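Local coordinates for alpha-L-rhamnosidase (PDB 3W5M), which hydrolyses terminal non-reducing alpha-L-rhamnose residues in alpha-L-rhamnosides, releasing L-rhamnose from citrus flavonoids such as naringin and rutin and from gum arabic, at residues A[314-319]-A[363-368]; A[324-329]-A[467-472]; A[607-612]-A[924-929]; A[642-647]-A[696-701]. One frame throughout, in Å; residues are numbered along the deposited sequence.

How the interactions relate
After the N-terminal immunoglobulin-like domain and the rhamnose-binding CBM67 module, the chain enters a domain where interaction 1 closes a short loop, bringing 363-368 back to the start of strand 316-326. Interaction 2 begins before that loop is closed, at the far end of the same strand, and ends at 467-472, so the two cross; their centres are 28 Å apart. In the helical barrel domain, interaction 3 closes a much longer loop, joining helix 607-622 to helix 923-929. Interaction 4, between 642-647 and 696-701, is nested inside it. Helix 641-654 follows directly on helix 607-622, and the nearest atoms of these two contacts lie about 5 Å apart.

Interaction 1 (A[314-319]-A[363-368]); sequences KKVSRA and SSVRPG
V365 turns its two methyls to two different partners on the facing strand, V316 and A319. Its CG2 lies against the isopropyl group of V316, 3.9 Å from V316 CG2 and nearly as close to V316 CG1. Its CG1 goes the other way along the strand and comes within 3.8 Å of A319 CB. The two valines meet at a slant, consistent with one methyl of V365 lying near both branches of V316. The first torsion of V365 (chi1 -66°) sets this up: CG1 lies anti to the carbonyl carbon, while CG2 takes the place between the backbone N and the carbonyl carbon.

V316 and A319 are three residues apart, a spacing that would put them on opposite faces of a regular strand. Here both direct their CB toward V365, because S317 and R318 together face E406 in a classic beta bulge that shifts the alternation. R318 makes a salt bridge with E406 on that neighbouring strand. Behind the contact V316 packs on V405 and Y407 of strand 398-407, and V365 also touches L333 of strand 328-333. V365 thus sits between the two sheets of this domain, on the loop leading into strand 368-377.

No hydrogen bond links the two segments, and even the nearest CA atoms, those of A319 and V365, are 7.4 Å apart. The chemistry is purely apolar: methyl shape and the partial exclusion of water hold these side chains together, with no directional bond to fix them.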
loop_
_atom_site.group_PDB
_atom_site.type_symbol
_atom_site.label_atom_id
_atom_site.label_comp_id
_atom_site.label_asym_id
_atom_site.label_seq_id
_atom_site.Cartn_x
_atom_site.Cartn_y
_atom_site.Cartn_z
ATOM N N LYS A 314 7.017 -11.242 -41.214
ATOM C CA LYS A 314 8.362 -11.741 -40.995
ATOM C C LYS A 314 8.363 -12.406 -39.660
ATOM O O LYS A 314 7.546 -12.083 -38.802
ATOM C CB LYS A 314 9.373 -10.595 -40.873
ATOM C CG LYS A 314 9.633 -9.794 -42.114
ATOM C CD LYS A 314 10.670 -8.750 -41.761
ATOM C CE LYS A 314 10.715 -7.672 -42.812
ATOM N NZ LYS A 314 11.718 -6.636 -42.438
ATOM N N LYS A 315 9.337 -13.279 -39.458
ATOM C CA LYS A 315 9.515 -13.976 -38.205
ATOM C C LYS A 315 9.939 -12.992 -37.085
ATOM O O LYS A 315 10.924 -12.281 -37.223
ATOM C CB LYS A 315 10.548 -15.091 -38.397
ATOM C CG LYS A 315 11.010 -15.784 -37.127
ATOM C CD LYS A 315 9.895 -16.581 -36.458
ATOM C CE LYS A 315 10.455 -17.472 -35.357
ATOM N NZ LYS A 315 11.327 -18.546 -35.909
ATOM N N VAL A 316 9.161 -12.964 -36.007
ATOM C CA VAL A 316 9.427 -12.123 -34.825
ATOM C C VAL A 316 10.462 -12.807 -33.959
ATOM O O VAL A 316 10.336 -13.998 -33.640
ATOM C CB VAL A 316 8.135 -11.892 -34.006
ATOM C CG1 VAL A 316 8.417 -11.154 -32.701
ATOM C CG2 VAL A 316 7.100 -11.159 -34.845
ATOM N N SER A 317 11.505 -12.070 -33.590
ATOM C CA SER A 317 12.467 -12.582 -32.645
ATOM C C SER A 317 12.108 -12.176 -31.218
ATOM O O SER A 317 12.423 -12.906 -30.281
ATOM C CB SER A 317 13.903 -12.149 -33.009
ATOM O OG SER A 317 14.003 -10.731 -33.060
ATOM N N ARG A 318 11.440 -11.025 -31.047
ATOM C CA ARG A 318 11.139 -10.524 -29.684
ATOM C C ARG A 318 10.163 -9.356 -29.754
ATOM O O ARG A 318 10.197 -8.583 -30.702
ATOM C CB ARG A 318 12.454 -10.047 -29.063
ATOM C CG ARG A 318 12.432 -9.749 -27.591
ATOM C CD ARG A 318 13.795 -9.232 -27.174
ATOM N NE ARG A 318 13.939 -7.804 -27.458
ATOM C CZ ARG A 318 14.888 -7.038 -26.913
ATOM N NH1 ARG A 318 15.767 -7.571 -26.066
ATOM N NH2 ARG A 318 14.959 -5.741 -27.214
ATOM N N ALA A 319 9.276 -9.222 -28.770
ATOM C CA ALA A 319 8.483 -7.992 -28.667
ATOM C C ALA A 319 8.353 -7.628 -27.198
ATOM O O ALA A 319 8.224 -8.520 -26.337
ATOM C CB ALA A 319 7.104 -8.118 -29.330
ATOM N N SER A 363 4.722 -13.481 -28.065
ATOM C CA SER A 363 3.771 -14.464 -28.628
ATOM C C SER A 363 2.392 -13.879 -28.905
ATOM O O SER A 363 1.515 -14.564 -29.462
ATOM C CB SER A 363 3.689 -15.714 -27.747
ATOM O OG SER A 363 3.179 -15.384 -26.475
ATOM N N SER A 364 2.208 -12.604 -28.553
ATOM C CA SER A 364 0.972 -11.884 -28.780
ATOM C C SER A 364 0.941 -11.081 -30.066
ATOM O O SER A 364 -0.129 -10.774 -30.562
ATOM C CB SER A 364 0.675 -10.952 -27.601
ATOM O OG SER A 364 -0.332 -11.479 -26.766
ATOM N N VAL A 365 2.096 -10.726 -30.621
ATOM C CA VAL A 365 2.088 -9.906 -31.838
ATOM C C VAL A 365 1.785 -10.790 -33.042
ATOM O O VAL A 365 2.012 -11.991 -32.979
ATOM C CB VAL A 365 3.416 -9.149 -32.065
ATOM C CG1 VAL A 365 3.626 -8.113 -30.967
ATOM C CG2 VAL A 365 4.587 -10.108 -32.108
ATOM N N ARG A 366 1.284 -10.177 -34.106
ATOM C CA ARG A 366 0.837 -10.887 -35.317
ATOM C C ARG A 366 1.416 -10.291 -36.580
ATOM O O ARG A 366 1.700 -9.080 -36.626
ATOM C CB ARG A 366 -0.689 -10.794 -35.448
ATOM C CG ARG A 366 -1.474 -11.427 -34.327
ATOM C CD ARG A 366 -2.965 -11.189 -34.550
ATOM N NE ARG A 366 -3.756 -11.802 -33.481
ATOM C CZ ARG A 366 -5.082 -11.738 -33.371
ATOM N NH1 ARG A 366 -5.824 -11.115 -34.285
ATOM N NH2 ARG A 366 -5.668 -12.332 -32.344
ATOM N N PRO A 367 1.558 -11.125 -37.634
ATOM C CA PRO A 367 1.758 -10.568 -38.964
ATOM C C PRO A 367 0.491 -9.870 -39.387
ATOM O O PRO A 367 -0.598 -10.341 -39.080
ATOM C CB PRO A 367 1.961 -11.811 -39.851
ATOM C CG PRO A 367 1.430 -12.967 -39.071
ATOM C CD PRO A 367 1.687 -12.598 -37.628
ATOM N N GLY A 368 0.613 -8.764 -40.089
ATOM C CA GLY A 368 -0.561 -8.061 -40.544
ATOM C C GLY A 368 -1.171 -7.284 -39.400
ATOM O O GLY A 368 -0.455 -6.649 -38.617
#

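Interaction 2 (A[324-329]-A[467-472]); sequences TALGLY and DVPEQI
Three residues after L326, which packs against P469 and D467, the hydroxyl of Y329 is gripped by two groups, Q357 OE1 and the OH of Y359. The fork of L326 points end-on at the CG-CD side of the P469 ring. The CD2 methyl of the leucine stands 3.8 Å from CG of the proline ring, while CD1 lies 4.2 Å from ring atom CD. The same CD1 also touches backbone, coming to 3.9 Å from D467 O, so the fork of the leucine spans the extended run of chain from D467 to P469. With chi1 at -63°, CG of L326 lies anti to the carbonyl carbon and the fork extends out to the proline. No hydrogen bond joins the segments; this is van der Waals packing, buried at the leucine and proline, while D467 lies on the surface.

Around it, L326 also rests on W122 and on Y381 of helix 379-382, and P469 packs on V354 of strand 353-360. That strand runs between strand 316-326, which ends at L326, and strand 471-474 at the border of the same sheet, so the contact bridges over it from one flanking strand to the approach of the other.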
loop_
_atom_site.group_PDB
_atom_site.type_symbol
_atom_site.label_atom_id
_atom_site.label_comp_id
_atom_site.label_asym_id
_atom_site.label_seq_id
_atom_site.Cartn_x
_atom_site.Cartn_y
_atom_site.Cartn_z
ATOM N N THR A 324 3.460 3.112 -18.956
ATOM C CA THR A 324 3.189 3.746 -17.670
ATOM C C THR A 324 1.953 4.635 -17.819
ATOM O O THR A 324 1.386 4.760 -18.916
ATOM C CB THR A 324 4.436 4.528 -17.137
ATOM O OG1 THR A 324 4.150 5.035 -15.810
ATOM C CG2 THR A 324 4.862 5.669 -18.088
ATOM N N ALA A 325 1.477 5.208 -16.713
ATOM C CA ALA A 325 0.349 6.110 -16.745
ATOM C C ALA A 325 0.519 7.150 -15.654
ATOM O O ALA A 325 1.124 6.886 -14.611
ATOM C CB ALA A 325 -0.972 5.342 -16.534
ATOM N N LEU A 326 0.029 8.342 -15.931
ATOM C CA LEU A 326 -0.279 9.281 -14.855
ATOM C C LEU A 326 -1.710 8.989 -14.489
ATOM O O LEU A 326 -2.638 9.431 -15.169
ATOM C CB LEU A 326 -0.067 10.713 -15.311
ATOM C CG LEU A 326 1.423 10.907 -15.651
ATOM C CD1 LEU A 326 1.614 12.257 -16.310
ATOM C CD2 LEU A 326 2.351 10.764 -14.422
ATOM N N GLY A 327 -1.888 8.136 -13.484
ATOM C CA GLY A 327 -3.192 7.473 -13.280
ATOM C C GLY A 327 -2.951 5.979 -13.138
ATOM O O GLY A 327 -1.965 5.567 -12.516
ATOM N N LEU A 328 -3.816 5.157 -13.740
ATOM C CA LEU A 328 -3.622 3.717 -13.713
ATOM C C LEU A 328 -4.000 3.231 -15.106
ATOM O O LEU A 328 -4.794 3.883 -15.770
ATOM C CB LEU A 328 -4.584 3.018 -12.716
ATOM C CG LEU A 328 -4.589 3.479 -11.251
ATOM C CD1 LEU A 328 -5.759 2.783 -10.553
ATOM C CD2 LEU A 328 -3.283 3.123 -10.573
ATOM N N TYR A 329 -3.452 2.086 -15.502
ATOM C CA TYR A 329 -3.769 1.539 -16.823
ATOM C C TYR A 329 -3.811 0.013 -16.754
ATOM O O TYR A 329 -3.237 -0.623 -15.838
ATOM C CB TYR A 329 -2.757 2.003 -17.889
ATOM C CG TYR A 329 -1.431 1.317 -17.764
ATOM C CD1 TYR A 329 -0.492 1.728 -16.782
ATOM C CD2 TYR A 329 -1.116 0.230 -18.557
ATOM C CE1 TYR A 329 0.705 1.069 -16.623
ATOM C CE2 TYR A 329 0.094 -0.443 -18.396
ATOM C CZ TYR A 329 1.000 -0.010 -17.430
ATOM O OH TYR A 329 2.196 -0.660 -17.263
ATOM N N ASP A 467 1.759 17.885 -16.194
ATOM C CA ASP A 467 3.183 18.076 -15.946
ATOM C C ASP A 467 3.915 16.757 -16.201
ATOM O O ASP A 467 3.440 15.694 -15.809
ATOM C CB ASP A 467 3.416 18.531 -14.497
ATOM C CG ASP A 467 2.753 19.873 -14.187
ATOM O OD1 ASP A 467 3.142 20.903 -14.789
ATOM O OD2 ASP A 467 1.843 19.898 -13.331
ATOM N N VAL A 468 5.049 16.829 -16.886
ATOM C CA VAL A 468 5.857 15.668 -17.181
ATOM C C VAL A 468 6.704 15.344 -15.948
ATOM O O VAL A 468 7.415 16.230 -15.443
ATOM C CB VAL A 468 6.799 15.934 -18.389
ATOM C CG1 VAL A 468 7.701 14.741 -18.637
ATOM C CG2 VAL A 468 6.011 16.262 -19.655
ATOM N N PRO A 469 6.638 14.088 -15.447
ATOM C CA PRO A 469 7.524 13.687 -14.344
ATOM C C PRO A 469 8.971 13.906 -14.718
ATOM O O PRO A 469 9.337 13.649 -15.859
ATOM C CB PRO A 469 7.294 12.172 -14.208
ATOM C CG PRO A 469 5.973 11.920 -14.846
ATOM C CD PRO A 469 5.701 13.018 -15.842
ATOM N N GLU A 470 9.782 14.349 -13.753
ATOM C CA GLU A 470 11.219 14.550 -13.960
ATOM C C GLU A 470 11.955 13.295 -14.444
ATOM O O GLU A 470 12.850 13.375 -15.284
ATOM C CB GLU A 470 11.866 15.089 -12.674
ATOM C CG GLU A 470 11.481 16.539 -12.378
ATOM C CD GLU A 470 11.975 17.060 -11.023
ATOM O OE1 GLU A 470 13.064 16.657 -10.555
ATOM O OE2 GLU A 470 11.266 17.893 -10.410
ATOM N N GLN A 471 11.565 12.133 -13.923
ATOM C CA GLN A 471 12.236 10.870 -14.237
ATOM C C GLN A 471 11.177 9.812 -14.537
ATOM O O GLN A 471 10.140 9.792 -13.885
ATOM C CB GLN A 471 13.039 10.405 -13.043
ATOM C CG GLN A 471 14.075 11.391 -12.543
ATOM C CD GLN A 471 14.958 10.718 -11.530
ATOM O OE1 GLN A 471 15.586 9.701 -11.822
ATOM N NE2 GLN A 471 14.972 11.244 -10.315
ATOM N N ILE A 472 11.442 8.967 -15.530
ATOM C CA ILE A 472 10.644 7.779 -15.814
ATOM C C ILE A 472 11.572 6.601 -15.548
ATOM O O ILE A 472 12.598 6.429 -16.233
ATOM C CB ILE A 472 10.120 7.793 -17.265
ATOM C CG1 ILE A 472 9.378 9.116 -17.536
ATOM C CG2 ILE A 472 9.255 6.553 -17.543
ATOM C CD1 ILE A 472 8.902 9.317 -18.969
#

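Interaction 3 (A[607-612]-A[924-929]); sequences PMLNKL and EWMYAN
M926, the residue that meets L609 and L612, is flanked in its helix by two rings, W925 and Y927, each engaged with other aromatics. W925 meets Y871 edge-to-face. The ring of Y927 makes an edge-to-face contact with Y653 and meets F600 with the planes about 35° apart, while its OH is hydrogen-bonded to H613 ND1, just past the end of 607-612.

Between these rings M926 reaches out to the opposite helix. Its SD lies 4.1 Å from L612 CD2 and 4.3 Å from L609 CD2, so the sulfur touches one methyl of each leucine. A bend at the end of the chain (chi3 -65°) turns CE aside, to 4.2 Å from L612 CD2 and 4.3 Å from L609 O. All three side chains are buried, and their contact is apolar, without a hydrogen bond across it.

Helix 607-622 and helix 923-929 are the first and last helices of the (alpha/alpha)6-barrel domain along the chain, and M926 bridges the two, whose nearest CA atoms within these segments, of L609 and M926, are 8.9 Å apart. L609 rests as well on L874 and H875 of helix 867-875, which W925 also touches, while Y927 and A928 pack on helix 641-654.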
loop_
_atom_site.group_PDB
_atom_site.type_symbol
_atom_site.label_atom_id
_atom_site.label_comp_id
_atom_site.label_asym_id
_atom_site.label_seq_id
_atom_site.Cartn_x
_atom_site.Cartn_y
_atom_site.Cartn_z
ATOM N N PRO A 607 -2.059 -23.036 19.468
ATOM C CA PRO A 607 -2.930 -22.471 18.429
ATOM C C PRO A 607 -2.980 -20.931 18.402
ATOM O O PRO A 607 -2.916 -20.347 17.310
ATOM C CB PRO A 607 -4.291 -23.089 18.755
ATOM C CG PRO A 607 -3.923 -24.429 19.319
ATOM C CD PRO A 607 -2.721 -24.151 20.174
ATOM N N MET A 608 -3.024 -20.286 19.572
ATOM C CA MET A 608 -3.152 -18.840 19.631
ATOM C C MET A 608 -1.944 -18.103 19.046
ATOM O O MET A 608 -2.070 -16.972 18.516
ATOM C CB MET A 608 -3.381 -18.357 21.053
ATOM C CG MET A 608 -3.985 -16.964 21.110
ATOM S SD MET A 608 -3.409 -15.967 22.494
ATOM C CE MET A 608 -1.897 -15.295 21.791
ATOM N N LEU A 609 -0.773 -18.723 19.146
ATOM C CA LEU A 609 0.419 -18.063 18.609
ATOM C C LEU A 609 0.478 -18.260 17.125
ATOM O O LEU A 609 0.970 -17.389 16.405
ATOM C CB LEU A 609 1.706 -18.567 19.252
ATOM C CG LEU A 609 1.877 -18.302 20.741
ATOM C CD1 LEU A 609 3.237 -18.874 21.123
ATOM C CD2 LEU A 609 1.720 -16.838 21.137
ATOM N N ASN A 610 0.005 -19.412 16.671
ATOM C CA ASN A 610 -0.071 -19.673 15.245
ATOM C C ASN A 610 -1.039 -18.700 14.569
ATOM O O ASN A 610 -0.773 -18.230 13.450
ATOM C CB ASN A 610 -0.426 -21.127 14.983
ATOM C CG ASN A 610 0.588 -22.091 15.606
ATOM O OD1 ASN A 610 1.732 -21.722 15.896
ATOM N ND2 ASN A 610 0.169 -23.319 15.816
ATOM N N LYS A 611 -2.141 -18.390 15.262
ATOM C CA LYS A 611 -3.100 -17.372 14.795
ATOM C C LYS A 611 -2.506 -15.969 14.793
ATOM O O LYS A 611 -2.699 -15.192 13.839
ATOM C CB LYS A 611 -4.393 -17.405 15.625
ATOM C CG LYS A 611 -5.498 -16.511 15.075
ATOM C CD LYS A 611 -5.780 -16.842 13.617
ATOM C CE LYS A 611 -7.092 -16.233 13.166
ATOM N NZ LYS A 611 -7.359 -16.613 11.740
ATOM N N LEU A 612 -1.770 -15.634 15.853
ATOM C CA LEU A 612 -1.110 -14.367 15.918
ATOM C C LEU A 612 -0.158 -14.138 14.706
ATOM O O LEU A 612 -0.207 -13.070 14.044
ATOM C CB LEU A 612 -0.351 -14.224 17.257
ATOM C CG LEU A 612 0.360 -12.897 17.457
ATOM C CD1 LEU A 612 -0.587 -11.712 17.327
ATOM C CD2 LEU A 612 1.046 -12.897 18.831
ATOM N N GLU A 924 8.557 -9.978 15.512
ATOM C CA GLU A 924 10.017 -10.131 15.514
ATOM C C GLU A 924 10.510 -10.779 16.799
ATOM O O GLU A 924 11.479 -11.505 16.763
ATOM C CB GLU A 924 10.740 -8.805 15.303
ATOM C CG GLU A 924 10.559 -7.782 16.408
ATOM C CD GLU A 924 11.446 -6.569 16.233
ATOM O OE1 GLU A 924 12.691 -6.747 16.216
ATOM O OE2 GLU A 924 10.909 -5.437 16.118
ATOM N N TRP A 925 9.834 -10.515 17.919
ATOM C CA TRP A 925 10.188 -11.177 19.181
ATOM C C TRP A 925 9.933 -12.683 19.112
ATOM O O TRP A 925 10.756 -13.486 19.543
ATOM C CB TRP A 925 9.480 -10.534 20.378
ATOM C CG TRP A 925 9.920 -11.162 21.694
ATOM C CD1 TRP A 925 10.934 -10.720 22.525
ATOM C CD2 TRP A 925 9.385 -12.356 22.305
ATOM N NE1 TRP A 925 11.043 -11.571 23.623
ATOM C CE2 TRP A 925 10.114 -12.577 23.507
ATOM C CE3 TRP A 925 8.351 -13.253 21.965
ATOM C CZ2 TRP A 925 9.845 -13.657 24.362
ATOM C CZ3 TRP A 925 8.085 -14.329 22.817
ATOM C CH2 TRP A 925 8.829 -14.518 24.003
ATOM N N MET A 926 8.806 -13.084 18.528
ATOM C CA MET A 926 8.534 -14.479 18.367
ATOM C C MET A 926 9.569 -15.163 17.470
ATOM O O MET A 926 9.981 -16.291 17.749
ATOM C CB MET A 926 7.125 -14.688 17.787
ATOM C CG MET A 926 5.994 -14.198 18.667
ATOM S SD MET A 926 4.456 -15.112 18.365
ATOM C CE MET A 926 4.167 -14.599 16.667
ATOM N N TYR A 927 9.969 -14.504 16.382
ATOM C CA TYR A 927 10.803 -15.165 15.393
ATOM C C TYR A 927 12.204 -15.311 15.967
ATOM O O TYR A 927 12.818 -16.358 15.805
ATOM C CB TYR A 927 10.786 -14.414 14.032
ATOM C CG TYR A 927 9.379 -14.147 13.532
ATOM C CD1 TYR A 927 8.336 -15.057 13.781
ATOM C CD2 TYR A 927 9.072 -12.980 12.846
ATOM C CE1 TYR A 927 7.038 -14.806 13.343
ATOM C CE2 TYR A 927 7.768 -12.716 12.424
ATOM C CZ TYR A 927 6.765 -13.645 12.657
ATOM O OH TYR A 927 5.476 -13.370 12.217
ATOM N N ALA A 928 12.643 -14.288 16.705
ATOM C CA ALA A 928 13.981 -14.265 17.316
ATOM C C ALA A 928 14.101 -15.188 18.533
ATOM O O ALA A 928 15.149 -15.790 18.741
ATOM C CB ALA A 928 14.392 -12.842 17.667
ATOM N N ASN A 929 13.011 -15.352 19.286
ATOM C CA ASN A 929 13.065 -16.026 20.606
ATOM C C ASN A 929 12.329 -17.346 20.728
ATOM O O ASN A 929 12.776 -18.248 21.452
ATOM C CB ASN A 929 12.591 -15.072 21.678
ATOM C CG ASN A 929 13.414 -13.808 21.728
ATOM O OD1 ASN A 929 12.952 -12.739 21.342
ATOM N ND2 ASN A 929 14.648 -13.920 22.193
#

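Interaction 4 (A[642-647]-A[696-701]); sequences GDINVF and GDAGVT
N645 and T701 make the one direct hydrogen bond between these two segments: T701 OG1 donates to N645 OD1 over 2.8 Å. The C=O...O angle is 121°, but the hydroxyl approaches from above the amide, 40° out of the carbonyl plane. T701 has OG1 between its backbone N and carbonyl carbon (chi1 58°), which aims the hydroxyl at the asparagine. The other end of the amide is held too, since N645 ND2 bonds G694 O and the hydroxyl of Y763; with three partners the buried amide can hardly rotate. Replacing N645 by alanine removes the amide, which would probably leave T701 OG1 without its acceptor and G694 O and the Y763 hydroxyl without their shared partner.

A water adds a second, looser bridge. It donates to N645 O at 2.7 Å and, weakly, to T701 O at 3.3 Å.

The apolar part centres on A698, whose CB lies 4.0 Å from N645 CB and 4.4 Å from I644 CG2. Its small side chain lets the backbones come close, with the CA atoms of N645 and A698 only 4.6 Å apart.

D643, two residues before N645 on the same helix, binds rhamnose, as does W695, whose side chain is about 6 Å from that of N645, so the contact lies beside the sugar site. Within the (alpha/alpha)6 barrel it joins helix 641-654 to the start of helix 698-710; W664 of helix 658-671 covers I644 and A698, while V700 packs on helices 713-732 and 756-777.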
loop_
_atom_site.group_PDB
_atom_site.type_symbol
_atom_site.label_atom_id
_atom_site.label_comp_id
_atom_site.label_asym_id
_atom_site.label_seq_id
_atom_site.Cartn_x
_atom_site.Cartn_y
_atom_site.Cartn_z
ATOM N N GLY A 642 5.710 6.580 10.846
ATOM C CA GLY A 642 5.658 5.969 12.171
ATOM C C GLY A 642 5.346 4.492 12.148
ATOM O O GLY A 642 6.037 3.675 12.784
ATOM N N ASP A 643 4.328 4.122 11.365
ATOM C CA ASP A 643 3.895 2.752 11.327
ATOM C C ASP A 643 4.953 1.822 10.748
ATOM O O ASP A 643 5.131 0.711 11.221
ATOM C CB ASP A 643 2.598 2.672 10.498
ATOM C CG ASP A 643 1.484 3.537 11.094
ATOM O OD1 ASP A 643 1.721 4.749 11.311
ATOM O OD2 ASP A 643 0.385 2.997 11.374
ATOM N N ILE A 644 5.604 2.243 9.672
ATOM C CA ILE A 644 6.619 1.377 9.078
ATOM C C ILE A 644 7.920 1.372 9.908
ATOM O O ILE A 644 8.596 0.336 10.006
ATOM C CB ILE A 644 6.831 1.633 7.551
ATOM C CG1 ILE A 644 7.669 0.506 6.917
ATOM C CG2 ILE A 644 7.472 2.995 7.292
ATOM C CD1 ILE A 644 7.111 -0.906 7.110
ATOM N N ASN A 645 8.228 2.496 10.549
ATOM C CA ASN A 645 9.319 2.559 11.533
ATOM C C ASN A 645 9.172 1.414 12.518
ATOM O O ASN A 645 10.075 0.608 12.669
ATOM C CB ASN A 645 9.316 3.893 12.295
ATOM C CG ASN A 645 10.147 3.850 13.573
ATOM O OD1 ASN A 645 11.205 3.205 13.620
ATOM N ND2 ASN A 645 9.664 4.525 14.625
ATOM N N VAL A 646 8.022 1.312 13.174
ATOM C CA VAL A 646 7.872 0.277 14.192
ATOM C C VAL A 646 7.816 -1.156 13.628
ATOM O O VAL A 646 8.289 -2.092 14.268
ATOM C CB VAL A 646 6.706 0.594 15.174
ATOM C CG1 VAL A 646 6.767 2.054 15.631
ATOM C CG2 VAL A 646 5.354 0.317 14.561
ATOM N N PHE A 647 7.249 -1.319 12.431
ATOM C CA PHE A 647 6.985 -2.646 11.881
ATOM C C PHE A 647 8.081 -3.231 10.978
ATOM O O PHE A 647 8.094 -4.450 10.752
ATOM C CB PHE A 647 5.631 -2.653 11.149
ATOM C CG PHE A 647 5.176 -4.019 10.704
ATOM C CD1 PHE A 647 4.766 -4.972 11.659
ATOM C CD2 PHE A 647 5.122 -4.362 9.353
ATOM C CE1 PHE A 647 4.304 -6.220 11.269
ATOM C CE2 PHE A 647 4.687 -5.633 8.965
ATOM C CZ PHE A 647 4.268 -6.559 9.918
ATOM N N GLY A 696 9.277 10.632 11.426
ATOM C CA GLY A 696 10.350 11.009 10.518
ATOM C C GLY A 696 11.573 10.126 10.661
ATOM O O GLY A 696 12.318 9.928 9.676
ATOM N N ASP A 697 11.775 9.550 11.856
ATOM C CA ASP A 697 12.904 8.646 12.090
ATOM C C ASP A 697 12.922 7.353 11.269
ATOM O O ASP A 697 13.942 6.665 11.235
ATOM C CB ASP A 697 13.046 8.355 13.577
ATOM C CG ASP A 697 13.349 9.616 14.343
ATOM O OD1 ASP A 697 14.515 10.088 14.268
ATOM O OD2 ASP A 697 12.395 10.161 14.947
ATOM N N ALA A 698 11.814 7.045 10.589
ATOM C CA ALA A 698 11.788 5.944 9.651
ATOM C C ALA A 698 12.896 6.059 8.619
ATOM O O ALA A 698 13.400 5.042 8.140
ATOM C CB ALA A 698 10.429 5.851 8.963
ATOM N N GLY A 699 13.253 7.286 8.264
ATOM C CA GLY A 699 14.370 7.568 7.336
ATOM C C GLY A 699 15.726 7.008 7.767
ATOM O O GLY A 699 16.615 6.827 6.935
ATOM N N VAL A 700 15.889 6.770 9.077
ATOM C CA VAL A 700 17.072 6.147 9.666
ATOM C C VAL A 700 16.842 4.663 10.014
ATOM O O VAL A 700 17.667 3.783 9.691
ATOM C CB VAL A 700 17.491 6.890 10.973
ATOM C CG1 VAL A 700 18.930 6.519 11.339
ATOM C CG2 VAL A 700 17.292 8.390 10.829
ATOM N N THR A 701 15.704 4.365 10.645
ATOM C CA THR A 701 15.465 3.038 11.207
ATOM C C THR A 701 15.116 2.002 10.155
ATOM O O THR A 701 15.417 0.837 10.317
ATOM C CB THR A 701 14.322 3.013 12.243
ATOM O OG1 THR A 701 13.124 3.488 11.640
ATOM C CG2 THR A 701 14.639 3.931 13.454
HETATM O O HOH W 1 12.442 0.035 11.491
#